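Cytoplasmic protein (Cryptococcus neoformans var. grubii serotype A, PDB 7LPO) probably hydrolyses the beta-glucosidic bond of steryl glucosides, as a sterylglucosidase of glycoside hydrolase family 5. Local coordinates at residues Pro54-Glu59 with Gly582-Gly587; Trp571-Asp576 with Ser591-Asp596; Ile736-Gly741 with Leu750-Pro755; Lys690-Val695 with Glu761-Ile766. All coordinates share one frame; numbering follows the deposited sequence.

Contact 1: residues Pro54-Glu59 with Gly582-Gly587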
# COMPACT_ATOMS: atom_id res chain seq x y z
N PRO A 54 -13.82 1.98 14.24
CA PRO A 54 -12.37 1.76 14.18
C PRO A 54 -11.98 0.40 14.75
O PRO A 54 -12.76 -0.27 15.44
CB PRO A 54 -11.80 2.91 15.02
CG PRO A 54 -12.90 3.15 16.06
CD PRO A 54 -14.21 2.94 15.29
N SER A 55 -10.71 0.04 14.49
CA SER A 55 -10.22 -1.31 14.76
C SER A 55 -10.35 -1.70 16.22
O SER A 55 -10.48 -2.89 16.53
CB SER A 55 -8.74 -1.42 14.33
OG SER A 55 -7.90 -0.55 15.08
N HIS A 56 -10.29 -0.74 17.14
CA HIS A 56 -10.23 -1.08 18.55
C HIS A 56 -11.60 -1.27 19.21
O HIS A 56 -11.65 -1.71 20.36
CB HIS A 56 -9.45 -0.02 19.34
CG HIS A 56 -10.03 1.36 19.25
ND1 HIS A 56 -9.84 2.18 18.15
CD2 HIS A 56 -10.75 2.09 20.14
CE1 HIS A 56 -10.42 3.34 18.37
NE2 HIS A 56 -10.99 3.31 19.56
N ILE A 57 -12.69 -0.96 18.52
CA ILE A 57 -14.02 -0.98 19.14
C ILE A 57 -14.76 -2.24 18.71
O ILE A 57 -15.04 -2.45 17.54
CB ILE A 57 -14.82 0.28 18.79
CG1 ILE A 57 -14.39 1.39 19.76
CG2 ILE A 57 -16.29 0.01 18.93
CD1 ILE A 57 -14.83 2.76 19.35
N ARG A 58 -15.10 -3.06 19.70
CA ARG A 58 -15.79 -4.31 19.40
C ARG A 58 -17.29 -4.12 19.25
O ARG A 58 -17.93 -4.85 18.48
CB ARG A 58 -15.52 -5.34 20.50
CG ARG A 58 -16.18 -6.66 20.20
CD ARG A 58 -15.60 -7.86 20.94
NE ARG A 58 -16.12 -9.07 20.31
CZ ARG A 58 -17.14 -9.79 20.77
NH1 ARG A 58 -17.74 -9.45 21.90
NH2 ARG A 58 -17.55 -10.86 20.10
N GLU A 59 -17.88 -3.16 19.96
CA GLU A 59 -19.32 -2.97 19.89
C GLU A 59 -19.74 -2.59 18.47
O GLU A 59 -19.18 -1.67 17.86
CB GLU A 59 -19.75 -1.88 20.87
CG GLU A 59 -21.25 -1.65 20.89
CD GLU A 59 -21.67 -0.71 22.00
OE1 GLU A 59 -21.41 -1.03 23.18
OE2 GLU A 59 -22.25 0.35 21.69
N GLY A 582 -4.00 6.74 16.91
CA GLY A 582 -3.28 6.80 15.65
C GLY A 582 -4.24 6.91 14.48
O GLY A 582 -5.23 7.65 14.52
N ASP A 583 -3.95 6.13 13.42
CA ASP A 583 -4.79 6.09 12.24
C ASP A 583 -6.10 5.30 12.48
O ASP A 583 -6.83 5.11 11.50
CB ASP A 583 -4.04 5.45 11.06
CG ASP A 583 -2.82 6.27 10.61
OD1 ASP A 583 -2.70 7.47 10.96
OD2 ASP A 583 -1.98 5.69 9.89
N ASN A 584 -6.36 4.86 13.71
CA ASN A 584 -7.56 4.10 14.06
C ASN A 584 -7.56 2.73 13.41
O ASN A 584 -8.62 2.21 13.03
CB ASN A 584 -8.84 4.86 13.69
CG ASN A 584 -8.95 6.18 14.40
OD1 ASN A 584 -9.04 6.22 15.63
ND2 ASN A 584 -8.92 7.28 13.65
N TRP A 585 -6.38 2.13 13.28
CA TRP A 585 -6.25 0.83 12.61
C TRP A 585 -5.01 0.13 13.16
O TRP A 585 -3.88 0.44 12.76
CB TRP A 585 -6.17 1.03 11.11
CG TRP A 585 -6.26 -0.25 10.33
CD1 TRP A 585 -7.39 -0.91 9.97
CD2 TRP A 585 -5.16 -1.00 9.80
NE1 TRP A 585 -7.07 -2.04 9.25
CE2 TRP A 585 -5.71 -2.12 9.13
CE3 TRP A 585 -3.77 -0.86 9.84
CZ2 TRP A 585 -4.92 -3.09 8.51
CZ3 TRP A 585 -2.98 -1.81 9.21
CH2 TRP A 585 -3.56 -2.91 8.55
N ASN A 586 -5.23 -0.81 14.07
CA ASN A 586 -4.24 -1.79 14.49
C ASN A 586 -3.01 -1.16 15.13
O ASN A 586 -1.93 -1.76 15.15
CB ASN A 586 -3.82 -2.68 13.31
CG ASN A 586 -4.93 -3.62 12.88
OD1 ASN A 586 -5.86 -3.89 13.64
ND2 ASN A 586 -4.83 -4.16 11.66
N GLY A 587 -3.15 0.03 15.68
CA GLY A 587 -2.05 0.68 16.35
C GLY A 587 -1.11 1.43 15.43
O GLY A 587 -0.13 1.98 15.91
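Ser55 reaches Asn586 because its chi1 of 63° sets OG between the backbone N and the carbonyl carbon, while the backbone of Asn586 turns its N-H back toward that hydroxyl. The bond from Asn586 N to Ser55 OG is 2.9 Å long and nearly straight, at 167°. The same oxygen is hydrogen-bonded to His180, and a short hydroxyl suits a place where the Asn586 N-H and His180 ND1 both meet one atom. OG also lies 3.3 Å from CA of Trp585, tucked against the opposing main chain. The serine's own backbone N points straight at Asn584 O, two residues before Asn586; at 3.3 Å this bond is weak. Asn584 and Asn586 both have positive phi, a conformation asparagine tolerates better than most residues. Asn584 CB meets CB of Pro54 at 3.8 Å. Asn584 OD1 lies near the plane of the His56 ring, off the edge, 4.2 Å from CE1. Pro54 also begins a type I turn, closed by Ile57 N bonding to Pro54 O at 3.2 Å. At Trp585 CB points away from the first segment. Its side chain comes about 3 Å from a bound Tris molecule, and its NE1 bonds to Gly153 O, consistent with the contact backing one wall of a pocket. The two loops follow strands 35-43 and 567-570, parallel neighbours in the TIM barrel, at the C-terminal ends of the barrel strands, where this fold carries its active site; residues 54-59 then lead directly into helix 61-66.

Contact 2: residues Trp571-Asp576 with Ser591-Asp596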
# COMPACT_ATOMS: atom_id res chain seq x y z
N TRP A 571 2.39 6.69 2.35
CA TRP A 571 1.38 6.16 3.26
C TRP A 571 1.55 6.85 4.61
O TRP A 571 2.59 6.69 5.26
CB TRP A 571 1.51 4.63 3.43
CG TRP A 571 0.36 4.08 4.23
CD1 TRP A 571 0.26 3.99 5.58
CD2 TRP A 571 -0.88 3.58 3.70
NE1 TRP A 571 -0.97 3.48 5.94
CE2 TRP A 571 -1.69 3.22 4.80
CE3 TRP A 571 -1.38 3.41 2.41
CZ2 TRP A 571 -2.97 2.69 4.65
CZ3 TRP A 571 -2.66 2.89 2.26
CH2 TRP A 571 -3.43 2.53 3.37
N ASN A 572 0.55 7.63 5.06
CA ASN A 572 -0.65 8.00 4.31
C ASN A 572 -1.14 9.36 4.88
O ASN A 572 -0.46 9.99 5.70
CB ASN A 572 -1.74 6.94 4.42
CG ASN A 572 -2.15 6.65 5.84
OD1 ASN A 572 -1.40 6.87 6.80
ND2 ASN A 572 -3.35 6.14 5.99
N TYR A 573 -2.32 9.80 4.45
CA TYR A 573 -2.96 11.02 4.93
C TYR A 573 -4.32 10.63 5.51
O TYR A 573 -5.17 10.11 4.79
CB TYR A 573 -3.11 12.02 3.78
CG TYR A 573 -3.57 13.39 4.18
CD1 TYR A 573 -2.66 14.37 4.58
CD2 TYR A 573 -4.93 13.72 4.15
CE1 TYR A 573 -3.10 15.64 4.94
CE2 TYR A 573 -5.37 14.98 4.50
CZ TYR A 573 -4.45 15.95 4.89
OH TYR A 573 -4.90 17.20 5.25
N VAL A 574 -4.50 10.86 6.80
CA VAL A 574 -5.69 10.38 7.49
C VAL A 574 -6.37 11.55 8.20
O VAL A 574 -5.93 11.94 9.30
CB VAL A 574 -5.34 9.28 8.50
CG1 VAL A 574 -6.59 8.72 9.15
CG2 VAL A 574 -4.54 8.16 7.82
N PRO A 575 -7.45 12.10 7.64
CA PRO A 575 -8.10 13.25 8.29
C PRO A 575 -8.50 13.05 9.74
O PRO A 575 -8.52 14.04 10.49
CB PRO A 575 -9.34 13.49 7.40
CG PRO A 575 -8.88 13.02 6.01
CD PRO A 575 -7.98 11.83 6.29
N ASP A 576 -8.81 11.84 10.18
CA ASP A 576 -9.30 11.63 11.54
C ASP A 576 -8.26 10.96 12.44
O ASP A 576 -8.61 10.42 13.50
CB ASP A 576 -10.60 10.82 11.53
CG ASP A 576 -10.41 9.40 11.01
OD1 ASP A 576 -9.28 9.03 10.63
OD2 ASP A 576 -11.41 8.65 10.97
N SER A 591 -0.04 8.81 9.54
CA SER A 591 -0.58 10.00 8.90
C SER A 591 0.38 11.18 9.00
O SER A 591 0.98 11.44 10.05
CB SER A 591 -1.92 10.40 9.53
OG SER A 591 -2.46 11.53 8.87
N LEU A 592 0.52 11.90 7.88
CA LEU A 592 1.31 13.12 7.85
C LEU A 592 0.70 14.24 8.69
O LEU A 592 1.40 15.20 9.02
CB LEU A 592 1.44 13.62 6.41
CG LEU A 592 2.00 12.65 5.38
CD1 LEU A 592 2.09 13.34 4.04
CD2 LEU A 592 3.35 12.15 5.84
N TRP A 593 -0.58 14.14 9.03
CA TRP A 593 -1.36 15.25 9.56
C TRP A 593 -2.32 14.71 10.61
O TRP A 593 -2.81 13.59 10.51
CB TRP A 593 -2.10 15.96 8.39
CG TRP A 593 -2.77 17.23 8.77
CD1 TRP A 593 -2.24 18.48 8.69
CD2 TRP A 593 -4.10 17.39 9.28
NE1 TRP A 593 -3.15 19.42 9.14
CE2 TRP A 593 -4.30 18.77 9.50
CE3 TRP A 593 -5.13 16.50 9.57
CZ2 TRP A 593 -5.49 19.27 10.01
CZ3 TRP A 593 -6.32 17.01 10.08
CH2 TRP A 593 -6.48 18.38 10.30
N SER A 594 -2.57 15.52 11.63
CA SER A 594 -3.47 15.15 12.71
C SER A 594 -4.03 16.40 13.36
O SER A 594 -3.29 17.35 13.62
CB SER A 594 -2.76 14.31 13.78
OG SER A 594 -3.61 14.07 14.89
N VAL A 595 -5.34 16.39 13.62
CA VAL A 595 -5.95 17.52 14.33
C VAL A 595 -5.32 17.70 15.70
O VAL A 595 -5.24 18.82 16.21
CB VAL A 595 -7.48 17.32 14.47
CG1 VAL A 595 -8.14 17.30 13.11
CG2 VAL A 595 -7.77 16.05 15.24
N ASP A 596 -4.87 16.61 16.33
CA ASP A 596 -4.23 16.72 17.64
C ASP A 596 -2.91 17.48 17.58
O ASP A 596 -2.36 17.83 18.64
CB ASP A 596 -3.99 15.33 18.23
CG ASP A 596 -5.25 14.71 18.81
OD1 ASP A 596 -6.23 15.44 19.04
OD2 ASP A 596 -5.26 13.48 19.05
O HOH W 1 -6.92 14.17 12.60
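Asn572, preceded by a cis peptide bond, turns its carbonyl toward the second segment and takes the N-H of Leu592 at 3.1 Å, almost in line with the C=O. CA of Ser591 adds a C-H...O contact to the same oxygen. At Tyr573, chi1 of -172° sets CG anti to the backbone N, on the side from which the ring meets Trp593. There CE1 packs on Trp593 CB at 3.6 Å and OH hangs over one indole face, toward its rim. The phenol and the five-membered indole ring are 28° apart in plane but slid past each other, so they barely overlap; the hydroxyl is bonded to Arg90 and His87. Val574 N donates to Ser591 OG at 3.0 Å, and that hydroxyl donates to Trp593 O at 2.7 Å, on a lone pair in the carbonyl plane. Serine thus bridges two stretches of main chain, accepting from one and donating to the other, and CB and CG2 of Val574 pack against Ser591 CB. Pro575, which has no N-H to offer, contributes its carbonyl: O lies at the indole edge, 3.7 Å from Trp593 CZ3, and accepts from a water (2.7 Å) that in turn takes the N-H of Val595. Both segments belong to the long loop after strand 567-570, a TIM-barrel strand beside strand 35-43. Tyr573 packs against Val41 and Leu43 of strand 35-43, while Pro575 and Trp593 lie against helix 83-93.

Contact 3: residues Ile736-Gly741 with Leu750-Pro755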
# COMPACT_ATOMS: atom_id res chain seq x y z
N ILE A 736 19.29 31.06 -7.16
CA ILE A 736 19.23 30.00 -8.16
C ILE A 736 20.46 30.08 -9.06
O ILE A 736 20.81 31.17 -9.54
CB ILE A 736 17.95 30.10 -9.01
CG1 ILE A 736 16.71 29.91 -8.12
CG2 ILE A 736 17.98 29.09 -10.14
CD1 ILE A 736 15.42 30.34 -8.77
N VAL A 737 21.10 28.94 -9.29
CA VAL A 737 22.26 28.84 -10.16
C VAL A 737 21.97 27.73 -11.17
O VAL A 737 21.93 26.55 -10.80
CB VAL A 737 23.55 28.55 -9.38
CG1 VAL A 737 24.75 28.45 -10.33
CG2 VAL A 737 23.79 29.62 -8.33
N ALA A 738 21.77 28.10 -12.42
CA ALA A 738 21.53 27.15 -13.50
C ALA A 738 22.69 27.18 -14.49
O ALA A 738 23.20 28.25 -14.83
CB ALA A 738 20.22 27.45 -14.22
N SER A 739 23.09 26.00 -14.96
CA SER A 739 24.25 25.89 -15.83
C SER A 739 23.95 26.36 -17.25
O SER A 739 24.85 26.82 -17.95
CB SER A 739 24.74 24.44 -15.87
OG SER A 739 23.73 23.60 -16.41
N HIS A 740 22.70 26.21 -17.68
CA HIS A 740 22.24 26.64 -18.99
C HIS A 740 20.89 27.32 -18.82
O HIS A 740 20.18 27.09 -17.85
CB HIS A 740 22.10 25.46 -19.97
CG HIS A 740 23.37 24.69 -20.19
ND1 HIS A 740 23.99 23.98 -19.19
CD2 HIS A 740 24.12 24.51 -21.30
CE1 HIS A 740 25.08 23.40 -19.67
NE2 HIS A 740 25.18 23.72 -20.95
N GLY A 741 20.54 28.17 -19.79
CA GLY A 741 19.18 28.68 -19.88
C GLY A 741 18.84 29.79 -18.90
O GLY A 741 19.70 30.47 -18.34
N LEU A 750 9.03 27.00 -10.05
CA LEU A 750 10.19 27.45 -10.79
C LEU A 750 10.08 26.94 -12.22
O LEU A 750 9.83 25.75 -12.44
CB LEU A 750 11.48 26.96 -10.15
CG LEU A 750 12.75 27.10 -10.98
CD1 LEU A 750 12.98 28.54 -11.33
CD2 LEU A 750 13.92 26.55 -10.20
N ARG A 751 10.27 27.84 -13.19
CA ARG A 751 10.19 27.50 -14.61
C ARG A 751 11.56 27.70 -15.22
O ARG A 751 12.19 28.74 -15.01
CB ARG A 751 9.14 28.35 -15.32
CG ARG A 751 7.73 28.10 -14.82
CD ARG A 751 6.68 28.72 -15.73
NE ARG A 751 5.33 28.32 -15.31
CZ ARG A 751 4.59 28.99 -14.44
NH1 ARG A 751 5.04 30.11 -13.89
NH2 ARG A 751 3.38 28.54 -14.11
N TRP A 752 12.02 26.71 -15.99
CA TRP A 752 13.41 26.63 -16.44
C TRP A 752 13.44 26.33 -17.93
O TRP A 752 13.18 25.19 -18.35
CB TRP A 752 14.15 25.58 -15.63
CG TRP A 752 15.61 25.49 -15.90
CD1 TRP A 752 16.40 26.43 -16.50
CD2 TRP A 752 16.47 24.39 -15.59
NE1 TRP A 752 17.70 25.98 -16.57
CE2 TRP A 752 17.76 24.73 -16.02
CE3 TRP A 752 16.27 23.15 -14.98
CZ2 TRP A 752 18.85 23.88 -15.86
CZ3 TRP A 752 17.35 22.31 -14.83
CH2 TRP A 752 18.62 22.67 -15.26
N TRP A 753 13.73 27.35 -18.73
CA TRP A 753 13.90 27.21 -20.17
C TRP A 753 15.37 27.01 -20.49
O TRP A 753 16.23 27.67 -19.90
CB TRP A 753 13.40 28.44 -20.93
CG TRP A 753 11.94 28.77 -20.80
CD1 TRP A 753 10.96 28.49 -21.70
CD2 TRP A 753 11.32 29.48 -19.73
NE1 TRP A 753 9.76 28.97 -21.25
CE2 TRP A 753 9.95 29.58 -20.04
CE3 TRP A 753 11.78 30.04 -18.54
CZ2 TRP A 753 9.04 30.21 -19.20
CZ3 TRP A 753 10.88 30.67 -17.71
CH2 TRP A 753 9.53 30.75 -18.04
N TYR A 754 15.66 26.12 -21.44
CA TYR A 754 17.03 25.97 -21.90
C TYR A 754 17.02 25.39 -23.30
O TYR A 754 16.07 24.71 -23.68
CB TYR A 754 17.86 25.08 -20.96
CG TYR A 754 17.18 23.84 -20.42
CD1 TYR A 754 16.90 22.76 -21.24
CD2 TYR A 754 16.85 23.75 -19.08
CE1 TYR A 754 16.27 21.63 -20.74
CE2 TYR A 754 16.23 22.62 -18.57
CZ TYR A 754 15.95 21.57 -19.40
OH TYR A 754 15.34 20.45 -18.87
N PRO A 755 18.05 25.67 -24.10
CA PRO A 755 18.17 25.01 -25.41
C PRO A 755 18.79 23.63 -25.27
O PRO A 755 19.71 23.41 -24.48
CB PRO A 755 19.09 25.95 -26.19
CG PRO A 755 19.97 26.56 -25.13
CD PRO A 755 19.09 26.70 -23.90
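Leu750 opens the second segment by meeting Ile736 tip to tip, CD1 to CD1 at 4.0 Å; branched aliphatic chains suit this place, where Ile766 packs against both. Two residues on, Trp752 has CG anti to its backbone N (chi1 -175°), and the indole reaches the turn just past strand 734-738. Its NE1 donates to His740 O at 3.0 Å. The bond is nearly straight (167°), with the oxygen almost in the ring plane, although NE1 itself sits tilted out of the carbonyl plane. CB of Ala738, small enough for the spot, lies obliquely by the same nitrogen at 3.7 Å. Trp753 turns its indole away from the first segment but contributes its carbonyl, which receives a C-H...O contact from Gly741 CA at 3.1 Å. Gly741 has positive phi, and a beta carbon there would collide with Trp753 O, two separate reasons for glycine. Tyr754 sets CB 4.0 Å from Gly741 CA, then swings its ring back so that CD2 stands 3.3 Å above the centre of the Trp752 indole; its OH is bonded to Val674 O and Thr707. Pro755 finishes the segment at the surface, beside Gly741. Strands 734-738 and 749-753 pair with different partners, so they meet through side chains, as facing sheets of a beta-sandwich do. The chemistry follows: apolar side chains make up the buried part, and the one indole N-H buried in it is paid for by a main-chain carbonyl, which also fixes how the ring is turned.

Contact 4: residues Lys690-Val695 with Glu761-Ile766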
# COMPACT_ATOMS: atom_id res chain seq x y z
N LYS A 690 19.74 20.40 -5.59
CA LYS A 690 20.48 20.27 -6.84
C LYS A 690 19.79 19.23 -7.72
O LYS A 690 19.55 18.10 -7.29
CB LYS A 690 21.93 19.86 -6.57
CG LYS A 690 22.73 19.60 -7.84
CD LYS A 690 24.22 19.69 -7.58
CE LYS A 690 25.01 19.68 -8.89
NZ LYS A 690 26.19 18.76 -8.84
N TYR A 691 19.47 19.63 -8.94
CA TYR A 691 18.79 18.78 -9.91
C TYR A 691 19.63 18.72 -11.17
O TYR A 691 19.96 19.76 -11.76
CB TYR A 691 17.40 19.32 -10.21
CG TYR A 691 16.63 18.52 -11.22
CD1 TYR A 691 16.69 17.13 -11.23
CD2 TYR A 691 15.83 19.15 -12.16
CE1 TYR A 691 15.99 16.40 -12.15
CE2 TYR A 691 15.11 18.41 -13.08
CZ TYR A 691 15.19 17.04 -13.07
OH TYR A 691 14.47 16.32 -13.98
N ALA A 692 19.97 17.50 -11.61
CA ALA A 692 20.69 17.25 -12.85
C ALA A 692 19.79 16.51 -13.82
O ALA A 692 19.14 15.53 -13.45
CB ALA A 692 21.96 16.44 -12.58
N VAL A 693 19.78 16.96 -15.08
CA VAL A 693 18.92 16.40 -16.11
C VAL A 693 19.75 16.09 -17.35
O VAL A 693 20.60 16.89 -17.76
CB VAL A 693 17.75 17.35 -16.44
CG1 VAL A 693 18.27 18.76 -16.64
CG2 VAL A 693 16.98 16.87 -17.66
N ARG A 694 19.50 14.92 -17.94
CA ARG A 694 20.14 14.53 -19.19
C ARG A 694 19.27 15.01 -20.34
O ARG A 694 18.10 14.59 -20.45
CB ARG A 694 20.32 13.01 -19.23
CG ARG A 694 21.07 12.49 -20.46
CD ARG A 694 21.55 11.05 -20.25
NE ARG A 694 22.51 10.95 -19.16
CZ ARG A 694 23.81 11.18 -19.27
NH1 ARG A 694 24.34 11.52 -20.44
NH2 ARG A 694 24.60 11.06 -18.21
N VAL A 695 19.82 15.88 -21.17
CA VAL A 695 19.09 16.52 -22.26
C VAL A 695 19.72 16.09 -23.58
O VAL A 695 20.93 16.25 -23.77
CB VAL A 695 19.10 18.06 -22.14
CG1 VAL A 695 18.17 18.71 -23.17
CG2 VAL A 695 18.71 18.50 -20.73
N GLU A 761 24.18 14.39 -26.18
CA GLU A 761 23.47 14.59 -24.93
C GLU A 761 24.41 15.24 -23.93
O GLU A 761 25.63 15.08 -24.00
CB GLU A 761 22.92 13.28 -24.36
CG GLU A 761 23.81 12.07 -24.56
CD GLU A 761 23.09 10.76 -24.24
OE1 GLU A 761 23.60 9.99 -23.41
OE2 GLU A 761 22.00 10.52 -24.82
N GLU A 762 23.82 15.98 -22.99
CA GLU A 762 24.56 16.80 -22.05
C GLU A 762 23.74 16.92 -20.78
O GLU A 762 22.50 16.95 -20.84
CB GLU A 762 24.84 18.18 -22.66
CG GLU A 762 25.96 18.96 -22.01
CD GLU A 762 26.29 20.22 -22.79
OE1 GLU A 762 26.19 20.18 -24.04
OE2 GLU A 762 26.64 21.24 -22.17
N VAL A 763 24.42 16.96 -19.64
CA VAL A 763 23.76 17.09 -18.35
C VAL A 763 23.77 18.57 -17.96
O VAL A 763 24.83 19.16 -17.76
CB VAL A 763 24.45 16.24 -17.28
CG1 VAL A 763 23.79 16.49 -15.92
CG2 VAL A 763 24.40 14.77 -17.65
N TYR A 764 22.58 19.15 -17.83
CA TYR A 764 22.40 20.46 -17.25
C TYR A 764 22.11 20.32 -15.75
O TYR A 764 21.64 19.28 -15.29
CB TYR A 764 21.25 21.20 -17.92
CG TYR A 764 21.37 21.39 -19.42
CD1 TYR A 764 22.51 21.02 -20.11
CD2 TYR A 764 20.33 21.96 -20.13
CE1 TYR A 764 22.61 21.21 -21.47
CE2 TYR A 764 20.41 22.15 -21.48
CZ TYR A 764 21.55 21.77 -22.15
OH TYR A 764 21.61 21.98 -23.51
N THR A 765 22.40 21.38 -15.00
CA THR A 765 22.17 21.36 -13.56
C THR A 765 21.54 22.67 -13.12
O THR A 765 21.77 23.73 -13.72
CB THR A 765 23.47 21.14 -12.76
OG1 THR A 765 24.37 22.25 -12.96
CG2 THR A 765 24.15 19.84 -13.18
N ILE A 766 20.77 22.59 -12.04
CA ILE A 766 20.18 23.76 -11.40
C ILE A 766 20.30 23.56 -9.90
O ILE A 766 20.02 22.47 -9.39
CB ILE A 766 18.71 23.97 -11.82
CG1 ILE A 766 18.21 25.32 -11.31
CG2 ILE A 766 17.82 22.84 -11.32
CD1 ILE A 766 17.00 25.84 -12.06
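Arg694 and Glu761 cross obliquely at one end of two paired strands. From CB, which points to the sheet face shared with Ala692, Val763 and Thr765, the arginine runs out through CG to CD, 3.9 Å from Glu761 OE1. It then bends at chi3 (-63°), which places NE, the atom salt-bridged to Glu678 on strand 676-682. CZ sits 4.0 Å from Val763 CG2, and this methyl lies over one face of the guanidinium, toward its rim, closer still to NH2. NH1 forms a long salt bridge with Glu761 OE1 at 3.4 Å, the two planes 48° apart. Arginine suits the place because the face of its flat guanidinium can rest on a methyl while NE and NH1 serve two carboxylates. Beneath it runs regular antiparallel pairing: Tyr691 with Ile766, Val693 with Tyr764 and Val695 with Glu762 are hydrogen-bonded pairs, each with two N-H...O bonds, alternating with the non-hydrogen-bonded pairs Ala692-Thr765 and Arg694-Val763. These are the two central strands of a four-stranded sheet, 676-682, 689-696, 761-770, 734-738, in the family 5 C-terminal domain. On the buried face, Val695 CG2 stands over the Tyr764 ring, 4.1 Å from its centroid, a CH-pi contact. Val693 CG1 meets CB of the same tyrosine at 4.1 Å, and Trp752 of the facing strand packs on Val693 and Tyr764. The beta-branched residues here fit an extended backbone. Farther along, Ile766 CG2 lies near the plane of the Tyr691 ring, at its edge, and touches Tyr691 CB at 3.7 Å.

In the fold
From the N terminus, the chain passes barrel strand 35-43 and enters 54-59, whose partner comes 523 residues later; contact 1 therefore spans nearly the whole barrel. Contact 2 crosses it: segment 582-587 lies between 571-576 and 591-596, inside the short loop that contact 2 closes. The two touch through Asn584 with Asp576 and Asp583 with Ser591, joining loops beyond the first and last barrel strands. The chain then reaches the C-terminal domain, where contact 4 pairs strands 689-696 and 761-770. Contact 3 is nested inside that loop and brings a second layer of strands against this sheet, with Pro755 O meeting Tyr764 OH. Centres of contacts 1 and 3 are about 50 Å apart.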